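Unknown conserved protein BH2331 (Bacillus halodurans, PDB 1VL5) is probably an S-adenosylmethionine-dependent methyltransferase, although the substrate that it would methylate is not known. Local coordinates at residues A[105-110]-A[128-133]; A[154-159]-A[211-216]; A[158-163]-A[201-206]; A[193-198]-A[236-241]. All coordinates share one frame; numbering follows the deposited sequence.

Contact 1 (A[105-110]-A[128-133])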
loop_
_atom_site.group_PDB
_atom_site.type_symbol
_atom_site.label_atom_id
_atom_site.label_comp_id
_atom_site.label_asym_id
_atom_site.label_seq_id
_atom_site.Cartn_x
_atom_site.Cartn_y
_atom_site.Cartn_z
ATOM N N HIS A 105 -18.108 4.634 -5.342
ATOM C CA HIS A 105 -18.338 3.189 -5.344
ATOM C C HIS A 105 -17.136 2.399 -4.840
ATOM O O HIS A 105 -17.295 1.337 -4.222
ATOM C CB HIS A 105 -18.716 2.720 -6.729
ATOM C CG HIS A 105 -19.894 3.451 -7.296
ATOM N ND1 HIS A 105 -19.767 4.650 -7.964
ATOM C CD2 HIS A 105 -21.213 3.157 -7.293
ATOM C CE1 HIS A 105 -20.959 5.039 -8.384
ATOM N NE2 HIS A 105 -21.856 4.156 -7.984
ATOM N N ILE A 106 -15.926 2.924 -5.110
ATOM C CA ILE A 106 -14.681 2.251 -4.772
ATOM C C ILE A 106 -13.697 3.223 -4.162
ATOM O O ILE A 106 -13.563 4.318 -4.622
ATOM C CB ILE A 106 -14.037 1.557 -6.032
ATOM C CG1 ILE A 106 -14.988 0.526 -6.631
ATOM C CG2 ILE A 106 -12.706 0.897 -5.635
ATOM C CD1 ILE A 106 -14.511 -0.094 -7.936
ATOM N N VAL A 107 -13.024 2.812 -3.091
ATOM C CA VAL A 107 -11.843 3.513 -2.632
ATOM C C VAL A 107 -10.707 2.537 -2.797
ATOM O O VAL A 107 -10.795 1.406 -2.318
ATOM C CB VAL A 107 -11.952 3.980 -1.158
ATOM C CG1 VAL A 107 -10.665 4.634 -0.706
ATOM C CG2 VAL A 107 -13.064 4.950 -0.983
ATOM N N THR A 108 -9.650 2.969 -3.468
ATOM C CA THR A 108 -8.425 2.200 -3.563
ATOM C C THR A 108 -7.268 2.861 -2.839
ATOM O O THR A 108 -7.176 4.099 -2.755
ATOM C CB THR A 108 -7.971 1.951 -5.040
ATOM O OG1 THR A 108 -8.008 3.159 -5.839
ATOM C CG2 THR A 108 -8.804 0.945 -5.667
ATOM N N CYS A 109 -6.363 2.040 -2.330
ATOM C CA CYS A 109 -5.169 2.531 -1.663
ATOM C C CYS A 109 -4.085 1.445 -1.701
ATOM O O CYS A 109 -4.245 0.401 -1.093
ATOM C CB CYS A 109 -5.462 2.872 -0.205
ATOM S SG CYS A 109 -4.103 3.730 0.570
ATOM N N ARG A 110 -3.022 1.699 -2.462
ATOM C CA ARG A 110 -2.027 0.707 -2.760
ATOM C C ARG A 110 -0.616 1.185 -2.354
ATOM O O ARG A 110 -0.191 2.274 -2.733
ATOM C CB ARG A 110 -2.096 0.355 -4.234
ATOM C CG ARG A 110 -1.027 -0.676 -4.703
ATOM C CD ARG A 110 -1.353 -1.260 -6.025
ATOM N NE ARG A 110 -0.584 -2.475 -6.283
ATOM C CZ ARG A 110 0.694 -2.505 -6.649
ATOM N NH1 ARG A 110 1.404 -1.393 -6.800
ATOM N NH2 ARG A 110 1.271 -3.680 -6.840
ATOM N N ARG A 128 -16.676 6.411 5.315
ATOM C CA ARG A 128 -17.598 7.539 5.235
ATOM C C ARG A 128 -17.873 7.955 3.790
ATOM O O ARG A 128 -19.045 8.217 3.388
ATOM C CB ARG A 128 -17.078 8.723 6.075
ATOM C CG ARG A 128 -18.011 9.940 6.022
ATOM C CD ARG A 128 -17.423 11.117 6.735
ATOM N NE ARG A 128 -16.216 11.671 6.138
ATOM C CZ ARG A 128 -16.190 12.388 5.026
ATOM N NH1 ARG A 128 -17.300 12.678 4.372
ATOM N NH2 ARG A 128 -15.048 12.864 4.592
ATOM N N VAL A 129 -16.835 7.965 2.968
ATOM C CA VAL A 129 -16.993 8.556 1.621
ATOM C C VAL A 129 -17.498 7.499 0.622
ATOM O O VAL A 129 -17.864 7.812 -0.527
ATOM C CB VAL A 129 -15.667 9.174 1.110
ATOM C CG1 VAL A 129 -15.171 10.381 1.995
ATOM C CG2 VAL A 129 -14.579 8.025 0.868
ATOM N N LEU A 130 -17.485 6.242 1.046
ATOM C CA LEU A 130 -18.109 5.172 0.259
ATOM C C LEU A 130 -19.617 5.189 0.256
ATOM O O LEU A 130 -20.248 5.346 1.278
ATOM C CB LEU A 130 -17.659 3.774 0.733
ATOM C CG LEU A 130 -16.309 3.340 0.219
ATOM C CD1 LEU A 130 -15.799 2.089 0.907
ATOM C CD2 LEU A 130 -16.313 3.121 -1.335
ATOM N N LYS A 131 -20.186 4.965 -0.916
ATOM C CA LYS A 131 -21.574 4.557 -0.991
ATOM C C LYS A 131 -21.878 3.248 -0.218
ATOM O O LYS A 131 -21.019 2.383 -0.015
ATOM C CB LYS A 131 -21.974 4.407 -2.418
ATOM C CG LYS A 131 -22.049 5.750 -3.143
ATOM C CD LYS A 131 -22.431 5.498 -4.561
ATOM C CE LYS A 131 -22.499 6.770 -5.435
ATOM N NZ LYS A 131 -23.286 7.813 -4.811
ATOM N N LYS A 132 -23.125 3.096 0.200
ATOM C CA LYS A 132 -23.561 1.817 0.787
ATOM C C LYS A 132 -23.418 0.794 -0.292
ATOM O O LYS A 132 -23.724 1.067 -1.456
ATOM C CB LYS A 132 -25.021 1.901 1.269
ATOM C CG LYS A 132 -25.134 2.809 2.503
ATOM C CD LYS A 132 -26.578 3.161 2.892
ATOM N N GLY A 133 -22.856 -0.356 0.081
ATOM C CA GLY A 133 -22.524 -1.419 -0.865
ATOM C C GLY A 133 -21.216 -1.183 -1.615
ATOM O O GLY A 133 -20.853 -1.965 -2.501
#

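Contact 2 (A[154-159]-A[211-216])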
loop_
_atom_site.group_PDB
_atom_site.type_symbol
_atom_site.label_atom_id
_atom_site.label_comp_id
_atom_site.label_asym_id
_atom_site.label_seq_id
_atom_site.Cartn_x
_atom_site.Cartn_y
_atom_site.Cartn_z
ATOM N N ASN A 154 9.680 -4.153 10.533
ATOM C CA ASN A 154 9.390 -2.753 10.492
ATOM C C ASN A 154 10.652 -1.879 10.751
ATOM O O ASN A 154 10.819 -0.827 10.118
ATOM C CB ASN A 154 8.275 -2.417 11.478
ATOM C CG ASN A 154 6.916 -2.545 10.856
ATOM O OD1 ASN A 154 6.611 -1.821 9.912
ATOM N ND2 ASN A 154 6.113 -3.512 11.320
ATOM N N TYR A 155 11.510 -2.299 11.680
ATOM C CA TYR A 155 12.769 -1.550 11.936
ATOM C C TYR A 155 13.610 -1.462 10.648
ATOM O O TYR A 155 14.098 -0.400 10.233
ATOM C CB TYR A 155 13.584 -2.207 13.062
ATOM C CG TYR A 155 14.953 -1.578 13.238
ATOM C CD1 TYR A 155 15.147 -0.517 14.100
ATOM C CD2 TYR A 155 16.045 -2.043 12.505
ATOM C CE1 TYR A 155 16.426 0.077 14.228
ATOM C CE2 TYR A 155 17.309 -1.463 12.620
ATOM C CZ TYR A 155 17.512 -0.403 13.471
ATOM O OH TYR A 155 18.826 0.138 13.558
ATOM N N VAL A 156 13.719 -2.584 9.970
ATOM C CA VAL A 156 14.425 -2.660 8.696
ATOM C C VAL A 156 13.821 -1.778 7.595
ATOM O O VAL A 156 14.543 -1.088 6.839
ATOM C CB VAL A 156 14.507 -4.145 8.259
ATOM C CG1 VAL A 156 15.039 -4.268 6.880
ATOM C CG2 VAL A 156 15.408 -4.954 9.288
ATOM N N GLU A 157 12.494 -1.793 7.485
ATOM C CA GLU A 157 11.797 -0.942 6.524
ATOM C C GLU A 157 12.083 0.548 6.746
ATOM O O GLU A 157 12.273 1.333 5.777
ATOM C CB GLU A 157 10.297 -1.169 6.660
ATOM C CG GLU A 157 9.827 -2.465 6.137
ATOM C CD GLU A 157 10.074 -2.588 4.657
ATOM O OE1 GLU A 157 9.668 -1.703 3.881
ATOM O OE2 GLU A 157 10.693 -3.589 4.276
ATOM N N LYS A 158 12.092 0.931 8.016
ATOM C CA LYS A 158 12.332 2.315 8.370
ATOM C C LYS A 158 13.779 2.793 8.214
ATOM O O LYS A 158 14.023 3.949 7.892
ATOM C CB LYS A 158 11.834 2.648 9.741
ATOM C CG LYS A 158 11.510 4.157 9.876
ATOM C CD LYS A 158 10.636 4.370 11.116
ATOM C CE LYS A 158 10.546 5.832 11.519
ATOM N NZ LYS A 158 10.957 6.735 10.413
ATOM N N GLU A 159 14.732 1.913 8.452
ATOM C CA GLU A 159 16.121 2.257 8.142
ATOM C C GLU A 159 16.296 2.566 6.687
ATOM O O GLU A 159 17.009 3.454 6.336
ATOM C CB GLU A 159 17.048 1.128 8.536
ATOM C CG GLU A 159 17.223 1.017 10.002
ATOM C CD GLU A 159 17.730 2.284 10.665
ATOM O OE1 GLU A 159 18.844 2.768 10.376
ATOM O OE2 GLU A 159 16.971 2.789 11.499
ATOM N N GLN A 211 25.656 -0.567 4.218
ATOM C CA GLN A 211 26.553 -1.477 4.918
ATOM C C GLN A 211 26.063 -1.700 6.357
ATOM O O GLN A 211 26.137 -2.802 6.921
ATOM C CB GLN A 211 27.964 -0.871 4.984
ATOM C CG GLN A 211 29.000 -1.807 5.604
ATOM C CD GLN A 211 29.195 -3.016 4.711
ATOM O OE1 GLN A 211 29.616 -2.875 3.558
ATOM N NE2 GLN A 211 28.891 -4.202 5.221
ATOM N N GLU A 212 25.601 -0.615 6.968
ATOM C CA GLU A 212 25.175 -0.663 8.357
ATOM C C GLU A 212 23.942 -1.573 8.451
ATOM O O GLU A 212 23.848 -2.430 9.309
ATOM C CB GLU A 212 24.821 0.745 8.836
ATOM C CG GLU A 212 24.344 0.746 10.269
ATOM C CD GLU A 212 23.767 2.079 10.681
ATOM O OE1 GLU A 212 22.804 2.515 10.024
ATOM O OE2 GLU A 212 24.282 2.686 11.638
ATOM N N LEU A 213 23.014 -1.385 7.536
ATOM C CA LEU A 213 21.763 -2.137 7.584
ATOM C C LEU A 213 22.016 -3.635 7.296
ATOM O O LEU A 213 21.475 -4.508 7.960
ATOM C CB LEU A 213 20.773 -1.543 6.593
ATOM C CG LEU A 213 19.416 -2.243 6.439
ATOM C CD1 LEU A 213 18.738 -2.471 7.792
ATOM C CD2 LEU A 213 18.520 -1.395 5.555
ATOM N N SER A 214 22.855 -3.925 6.314
ATOM C CA SER A 214 23.234 -5.315 6.019
ATOM C C SER A 214 23.918 -5.970 7.264
ATOM O O SER A 214 23.575 -7.065 7.674
ATOM C CB SER A 214 24.136 -5.326 4.796
ATOM O OG SER A 214 24.705 -6.596 4.569
ATOM N N ASP A 215 24.868 -5.261 7.844
ATOM C CA ASP A 215 25.569 -5.712 9.043
ATOM C C ASP A 215 24.581 -6.010 10.161
ATOM O O ASP A 215 24.673 -7.073 10.809
ATOM C CB ASP A 215 26.600 -4.658 9.515
ATOM C CG ASP A 215 27.851 -4.642 8.680
ATOM O OD1 ASP A 215 28.070 -5.621 7.929
ATOM O OD2 ASP A 215 28.629 -3.647 8.777
ATOM N N PHE A 216 23.596 -5.123 10.346
ATOM C CA PHE A 216 22.569 -5.339 11.368
ATOM C C PHE A 216 21.703 -6.611 11.115
ATOM O O PHE A 216 21.378 -7.402 12.027
ATOM C CB PHE A 216 21.667 -4.077 11.455
ATOM C CG PHE A 216 20.397 -4.278 12.265
ATOM C CD1 PHE A 216 20.405 -4.119 13.644
ATOM C CD2 PHE A 216 19.205 -4.650 11.647
ATOM C CE1 PHE A 216 19.226 -4.340 14.405
ATOM C CE2 PHE A 216 18.048 -4.853 12.384
ATOM C CZ PHE A 216 18.066 -4.689 13.775
HETATM O O HOH W 1 20.831 0.949 9.484
#

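Contact 3 (A[158-163]-A[201-206])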
loop_
_atom_site.group_PDB
_atom_site.type_symbol
_atom_site.label_atom_id
_atom_site.label_comp_id
_atom_site.label_asym_id
_atom_site.label_seq_id
_atom_site.Cartn_x
_atom_site.Cartn_y
_atom_site.Cartn_z
ATOM N N LYS A 158 12.092 0.931 8.016
ATOM C CA LYS A 158 12.332 2.315 8.370
ATOM C C LYS A 158 13.779 2.793 8.214
ATOM O O LYS A 158 14.023 3.949 7.892
ATOM C CB LYS A 158 11.834 2.648 9.741
ATOM C CG LYS A 158 11.510 4.157 9.876
ATOM C CD LYS A 158 10.636 4.370 11.116
ATOM C CE LYS A 158 10.546 5.832 11.519
ATOM N NZ LYS A 158 10.957 6.735 10.413
ATOM N N GLU A 159 14.732 1.913 8.452
ATOM C CA GLU A 159 16.121 2.257 8.142
ATOM C C GLU A 159 16.296 2.566 6.687
ATOM O O GLU A 159 17.009 3.454 6.336
ATOM C CB GLU A 159 17.048 1.128 8.536
ATOM C CG GLU A 159 17.223 1.017 10.002
ATOM C CD GLU A 159 17.730 2.284 10.665
ATOM O OE1 GLU A 159 18.844 2.768 10.376
ATOM O OE2 GLU A 159 16.971 2.789 11.499
ATOM N N ARG A 160 15.619 1.824 5.845
ATOM C CA ARG A 160 15.699 1.999 4.421
ATOM C C ARG A 160 14.869 3.196 3.877
ATOM O O ARG A 160 15.284 3.846 2.913
ATOM C CB ARG A 160 15.308 0.677 3.793
ATOM C CG ARG A 160 15.308 0.687 2.268
ATOM C CD ARG A 160 13.924 0.644 1.814
ATOM N NE ARG A 160 13.820 0.707 0.388
ATOM C CZ ARG A 160 12.657 0.759 -0.217
ATOM N NH1 ARG A 160 11.516 0.764 0.494
ATOM N NH2 ARG A 160 12.622 0.805 -1.520
ATOM N N ASP A 161 13.728 3.487 4.519
ATOM C CA ASP A 161 12.831 4.578 4.143
ATOM C C ASP A 161 12.384 5.310 5.390
ATOM O O ASP A 161 11.473 4.890 6.075
ATOM C CB ASP A 161 11.635 4.039 3.374
ATOM C CG ASP A 161 10.644 5.136 2.947
ATOM O OD1 ASP A 161 10.905 6.315 3.157
ATOM O OD2 ASP A 161 9.578 4.773 2.433
ATOM N N TYR A 162 13.061 6.414 5.683
ATOM C CA TYR A 162 12.814 7.222 6.870
ATOM C C TYR A 162 11.361 7.636 6.989
ATOM O O TYR A 162 10.874 7.837 8.089
ATOM N N SER A 163 10.651 7.745 5.868
ATOM C CA SER A 163 9.226 8.097 5.917
ATOM C C SER A 163 8.266 6.919 6.155
ATOM O O SER A 163 7.051 7.115 6.144
ATOM C CB SER A 163 8.835 8.810 4.626
ATOM O OG SER A 163 8.619 7.881 3.575
ATOM N N ASP A 201 18.695 1.035 -3.234
ATOM C CA ASP A 201 18.999 2.040 -4.187
ATOM C C ASP A 201 17.777 2.806 -4.690
ATOM O O ASP A 201 17.907 3.934 -5.115
ATOM C CB ASP A 201 19.779 1.453 -5.360
ATOM C CG ASP A 201 21.244 1.158 -5.019
ATOM O OD1 ASP A 201 21.758 1.478 -3.911
ATOM O OD2 ASP A 201 21.889 0.551 -5.873
ATOM N N ARG A 202 16.605 2.199 -4.629
ATOM C CA ARG A 202 15.349 2.886 -4.922
ATOM C C ARG A 202 15.079 4.011 -3.944
ATOM O O ARG A 202 14.483 5.008 -4.327
ATOM C CB ARG A 202 14.177 1.909 -4.937
ATOM C CG ARG A 202 14.263 0.883 -6.092
ATOM C CD ARG A 202 12.928 0.192 -6.392
ATOM N NE ARG A 202 12.464 -0.722 -5.337
ATOM C CZ ARG A 202 12.813 -2.007 -5.188
ATOM N NH1 ARG A 202 13.694 -2.594 -5.994
ATOM N NH2 ARG A 202 12.283 -2.714 -4.194
HETATM N N MSE A 203 15.542 3.872 -2.700
HETATM C CA MSE A 203 15.456 4.969 -1.732
HETATM C C MSE A 203 16.717 5.809 -1.662
HETATM O O MSE A 203 16.841 6.605 -0.744
HETATM C CB MSE A 203 15.139 4.463 -0.318
HETATM C CG MSE A 203 13.713 4.052 -0.104
HETATM SE SE MSE A 203 12.445 5.471 -0.545
HETATM C CE MSE A 203 13.328 7.041 0.351
ATOM N N ASN A 204 17.649 5.651 -2.593
ATOM C CA ASN A 204 18.901 6.437 -2.569
ATOM C C ASN A 204 19.634 6.361 -1.215
ATOM O O ASN A 204 20.194 7.332 -0.726
ATOM C CB ASN A 204 18.621 7.884 -2.955
ATOM C CG ASN A 204 18.149 8.012 -4.387
ATOM O OD1 ASN A 204 18.769 7.475 -5.303
ATOM N ND2 ASN A 204 17.034 8.705 -4.587
ATOM N N VAL A 205 19.672 5.170 -0.648
ATOM C CA VAL A 205 20.376 4.946 0.619
ATOM C C VAL A 205 21.869 5.053 0.354
ATOM O O VAL A 205 22.320 4.614 -0.703
ATOM C CB VAL A 205 20.057 3.546 1.184
ATOM C CG1 VAL A 205 20.742 3.332 2.535
ATOM C CG2 VAL A 205 18.541 3.345 1.315
ATOM N N THR A 206 22.630 5.614 1.298
ATOM C CA THR A 206 24.066 5.776 1.122
ATOM C C THR A 206 24.755 4.442 1.169
ATOM O O THR A 206 24.288 3.527 1.811
ATOM C CB THR A 206 24.739 6.671 2.223
ATOM O OG1 THR A 206 24.558 6.074 3.513
ATOM C CG2 THR A 206 24.164 8.058 2.250
#

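Contact 4 (A[193-198]-A[236-241])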
loop_
_atom_site.group_PDB
_atom_site.type_symbol
_atom_site.label_atom_id
_atom_site.label_comp_id
_atom_site.label_asym_id
_atom_site.label_seq_id
_atom_site.Cartn_x
_atom_site.Cartn_y
_atom_site.Cartn_z
ATOM N N THR A 193 10.466 -11.538 -3.028
ATOM C CA THR A 193 11.892 -11.520 -2.789
ATOM C C THR A 193 12.438 -10.163 -3.231
ATOM O O THR A 193 12.325 -9.746 -4.404
ATOM C CB THR A 193 12.598 -12.680 -3.475
ATOM O OG1 THR A 193 12.076 -13.902 -2.951
ATOM C CG2 THR A 193 14.106 -12.667 -3.168
ATOM N N PHE A 194 12.967 -9.449 -2.250
ATOM C CA PHE A 194 13.640 -8.180 -2.473
ATOM C C PHE A 194 15.121 -8.401 -2.641
ATOM O O PHE A 194 15.726 -9.111 -1.865
ATOM C CB PHE A 194 13.373 -7.273 -1.279
ATOM C CG PHE A 194 11.935 -6.951 -1.130
ATOM C CD1 PHE A 194 11.352 -5.979 -1.931
ATOM C CD2 PHE A 194 11.140 -7.668 -0.258
ATOM C CE1 PHE A 194 9.990 -5.693 -1.823
ATOM C CE2 PHE A 194 9.791 -7.382 -0.126
ATOM C CZ PHE A 194 9.216 -6.395 -0.906
ATOM N N ILE A 195 15.684 -7.792 -3.680
ATOM C CA ILE A 195 17.102 -7.748 -3.915
ATOM C C ILE A 195 17.650 -6.545 -3.115
ATOM O O ILE A 195 17.361 -5.420 -3.424
ATOM C CB ILE A 195 17.402 -7.624 -5.413
ATOM C CG1 ILE A 195 16.728 -8.741 -6.194
ATOM C CG2 ILE A 195 18.865 -7.656 -5.658
ATOM C CD1 ILE A 195 17.088 -10.124 -5.733
ATOM N N PHE A 196 18.409 -6.809 -2.057
ATOM C CA PHE A 196 18.764 -5.793 -1.077
ATOM C C PHE A 196 19.363 -4.551 -1.633
ATOM O O PHE A 196 19.006 -3.457 -1.228
ATOM C CB PHE A 196 19.722 -6.384 -0.049
ATOM C CG PHE A 196 20.126 -5.424 1.061
ATOM C CD1 PHE A 196 19.325 -5.252 2.174
ATOM C CD2 PHE A 196 21.336 -4.795 1.021
ATOM C CE1 PHE A 196 19.706 -4.403 3.200
ATOM C CE2 PHE A 196 21.736 -3.918 2.061
ATOM C CZ PHE A 196 20.915 -3.758 3.153
ATOM N N GLU A 197 20.260 -4.695 -2.600
ATOM C CA GLU A 197 20.958 -3.548 -3.181
ATOM C C GLU A 197 20.017 -2.684 -3.983
ATOM O O GLU A 197 20.070 -1.457 -3.901
ATOM C CB GLU A 197 22.149 -4.002 -4.062
ATOM C CG GLU A 197 23.265 -2.974 -4.148
ATOM C CD GLU A 197 23.977 -2.719 -2.804
ATOM O OE1 GLU A 197 23.951 -3.594 -1.876
ATOM O OE2 GLU A 197 24.598 -1.640 -2.711
ATOM N N ASP A 198 19.169 -3.326 -4.764
ATOM C CA ASP A 198 18.210 -2.630 -5.631
ATOM C C ASP A 198 17.146 -1.913 -4.797
ATOM O O ASP A 198 16.777 -0.788 -5.085
ATOM C CB ASP A 198 17.500 -3.629 -6.568
ATOM C CG ASP A 198 18.457 -4.359 -7.530
ATOM O OD1 ASP A 198 19.588 -3.894 -7.764
ATOM O OD2 ASP A 198 18.053 -5.410 -8.080
ATOM N N ARG A 236 27.485 -9.919 2.705
ATOM C CA ARG A 236 26.476 -8.887 2.531
ATOM C C ARG A 236 25.125 -9.507 2.283
ATOM O O ARG A 236 25.031 -10.536 1.594
ATOM C CB ARG A 236 26.908 -8.046 1.371
ATOM C CG ARG A 236 26.220 -6.766 1.299
ATOM C CD ARG A 236 26.850 -5.973 0.184
ATOM N NE ARG A 236 26.161 -4.707 0.023
ATOM C CZ ARG A 236 26.472 -3.591 0.671
ATOM N NH1 ARG A 236 27.465 -3.571 1.550
ATOM N NH2 ARG A 236 25.766 -2.487 0.433
ATOM N N VAL A 237 24.078 -8.905 2.831
ATOM C CA VAL A 237 22.712 -9.349 2.543
ATOM C C VAL A 237 22.435 -9.140 1.054
ATOM O O VAL A 237 22.568 -8.027 0.579
ATOM C CB VAL A 237 21.673 -8.583 3.344
ATOM C CG1 VAL A 237 20.257 -9.008 2.945
ATOM C CG2 VAL A 237 21.886 -8.774 4.831
ATOM N N TYR A 238 22.033 -10.220 0.358
ATOM C CA TYR A 238 21.736 -10.210 -1.061
ATOM C C TYR A 238 20.237 -10.056 -1.297
ATOM O O TYR A 238 19.838 -9.208 -2.094
ATOM C CB TYR A 238 22.304 -11.467 -1.764
ATOM C CG TYR A 238 21.818 -11.526 -3.175
ATOM C CD1 TYR A 238 22.391 -10.736 -4.149
ATOM C CD2 TYR A 238 20.747 -12.316 -3.531
ATOM C CE1 TYR A 238 21.896 -10.720 -5.440
ATOM C CE2 TYR A 238 20.261 -12.324 -4.845
ATOM C CZ TYR A 238 20.834 -11.510 -5.783
ATOM O OH TYR A 238 20.359 -11.464 -7.084
ATOM N N SER A 239 19.409 -10.844 -0.571
ATOM C CA SER A 239 17.915 -10.804 -0.699
ATOM C C SER A 239 17.223 -11.194 0.617
ATOM O O SER A 239 17.811 -11.806 1.469
ATOM C CB SER A 239 17.421 -11.765 -1.781
ATOM O OG SER A 239 17.812 -13.098 -1.464
ATOM N N PHE A 240 15.957 -10.817 0.761
ATOM C CA PHE A 240 15.110 -11.287 1.822
ATOM C C PHE A 240 13.695 -11.288 1.238
ATOM O O PHE A 240 13.444 -10.774 0.106
ATOM C CB PHE A 240 15.222 -10.415 3.080
ATOM C CG PHE A 240 14.742 -9.006 2.878
ATOM C CD1 PHE A 240 15.592 -8.048 2.422
ATOM C CD2 PHE A 240 13.395 -8.662 3.099
ATOM C CE1 PHE A 240 15.145 -6.725 2.220
ATOM C CE2 PHE A 240 12.956 -7.368 2.852
ATOM C CZ PHE A 240 13.851 -6.412 2.400
ATOM N N ARG A 241 12.804 -11.943 1.949
ATOM C CA ARG A 241 11.442 -12.144 1.472
ATOM C C ARG A 241 10.509 -11.454 2.426
ATOM O O ARG A 241 10.623 -11.629 3.652
ATOM C CB ARG A 241 11.131 -13.639 1.399
ATOM C CG ARG A 241 9.841 -13.983 0.656
ATOM C CD ARG A 241 9.669 -15.489 0.285
ATOM N NE ARG A 241 9.100 -16.079 1.440
ATOM C CZ ARG A 241 7.948 -16.727 1.575
ATOM N NH1 ARG A 241 7.124 -17.112 0.599
ATOM N NH2 ARG A 241 7.678 -17.075 2.792
HETATM O O HOH W 2 21.417 -7.458 -3.166
HETATM O O HOH W 3 23.772 -6.816 -1.674
#

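Contact 1 (A[105-110]-A[128-133])
Val107 and Leu130 make the apolar half of this contact. Val107 has CG1 anti to its backbone N (chi1 177°), which leaves CG2 to meet Leu130 CD2 at 3.7 Å and Val129 CG2 at 3.9 Å. The same leucine methyl rests against the backbone of 105-110, 3.5 Å from His105 O. Branched aliphatic residues suit this buried place, where the end of helix 119-129 runs into the short strand 130-131 beside strand 104-110 of the Rossmann-like methyltransferase sheet. The second kind of interaction is CH-pi: Lys131 runs beside His105, pointing the same way, and its CD sits over one face of the imidazole, 3.9 Å from the ring centroid and offset toward the rim. The polar ends go elsewhere, His105 ND1 to the backbone N of Glu40 and Lys131 NZ to Glu102 O. With no hydrogen bond between the two segments, their attachment rests on methyl packing inside and on a lysine's aliphatic chain laid over a ring at the margin.

Contact 2 (A[154-159]-A[211-216])
Helices 154-159 and 211-216 run nearly antiparallel, at 169°, with their axes 11.0 Å apart at the closest, so side chains rather than backbones meet. At one end Tyr155 and Phe216 cross obliquely, their centroids 4.6 Å apart and their planes at 41°. Tyr155 CE2 lies over one face of the Phe216 ring, 3.5 Å from Phe216 CE2. Val156 CG2 comes to the edge of that ring, 4.1 Å from Phe216 CE2. CG of Phe216 is anti to its backbone N (chi1 168°), which sets it on the way to Tyr155. Large aromatic side chains reach far enough to meet across this spacing, and Lys220 adds a cation-pi contact to Phe216. In the middle, Leu213 CD1 packs 4.0 Å from Glu159 CB, and Leu213 continues inward onto Phe196 of helix 196-202. At the other end two acids cross at about a right angle, Glu159 OE1 and Glu212 OE1 being 4.0 Å apart. A water donates to both oxygens, at 2.8 Å from Glu159 OE1 and 2.6 Å from Glu212 OE1. The apolar groups thus supply the direct attraction between the helices, whereas the acids probably repel one another and are reconciled through the water.

Contact 3 (A[158-163]-A[201-206])
A selenomethionine chain laid against a guanidinium is the striking feature here: Met203 CG stands over one face of the Arg160 group, 3.4 Å from Arg160 NE and offset toward the rim, the two side chains crossing at about a right angle. At the guanidinium edge lies Arg202 CB, and Arg202 NE is 4.1 Å from Arg160 NH2, two like charges close together. Arg160 also makes a cation-pi contact with Trp199. Helix 196-202 ends in a Schellman motif with Asn204, at positive phi, as C-prime residue. Val205 CG2 then packs 3.7 Å from Arg160 O. The bend at chi2 (-56°) brings the selenium of Met203 to 3.9 Å from Asp161 CG. Asp161, just past helix 147-160, closes an Asx turn: its OD1 accepts from Ser163 N at 3.1 Å and from Ser163 OG at 2.8 Å, both from the same face of the carboxylate. An alanine here would probably leave Ser163 N and OG without this acceptor and open a gap beside the selenium. Between the two segments the contact is van der Waals packing, while the hydrogen bond from Arg160 NH2 to Trp199 O adds a polar tie between the helices.

Contact 4 (A[193-198]-A[236-241])
The rings of Phe194 and Phe240 are turned 29° from parallel but slid so far apart that they barely overlap; Phe194 CB sits over one face of the Phe240 ring, 4.0 Å from its centroid. Phe240 also presents its edge to Phe196 CD1. Phe196, with CG anti to its backbone N (chi1 -178°), crosses Val237 at about a right angle, and Val237 CB lies over one face of the Phe196 ring. Trp199 completes this aromatic cluster, edge-to-face with Phe240. The backbones that carry Phe194 and Phe240, strands 183-195 and 236-250, pair antiparallel: Phe194 N bonds to Phe240 O at 2.7 Å, and a classic beta bulge at Tyr238 and Ser239 faces Val231 on strand 231-233. Where helix 196-202 begins, Phe196 N reaches Tyr238 O at 2.8 Å. Glu197 and Arg236 also cross at about a right angle; in a salt bridge the arginine, whose long extended chain reaches the start of that helix, grips Glu197 OE1 side-on, NE and NH2 each at 3.1 Å. An alanine in place of Glu197 would probably leave Arg236 without this carboxylate and Lys210 without its salt bridge. Ile195 CD1 lies 4.0 Å from Tyr238 CE2.

From the N terminus, contact 1 comes first and closes a short loop, containing most of helix 119-129, within the Rossmann-like part. It is complete before the others open and lies on the opposite side of the chain's centre, about 35 Å between centres from contacts 2 and 4. Contacts 2 and 3 both start on helix 147-160: the loop to 201-206 lies within the longer one to 211-216. Contact 4 opens inside both and ends beyond them, at 236-241, so it crosses each. Together these three tie helices 147-160, 196-202 and 207-218 to strands 183-195 and 236-250. Leu213 touches Arg160 between contacts 2 and 3, and Ser214 OG probably bonds Val237 N between contacts 2 and 4.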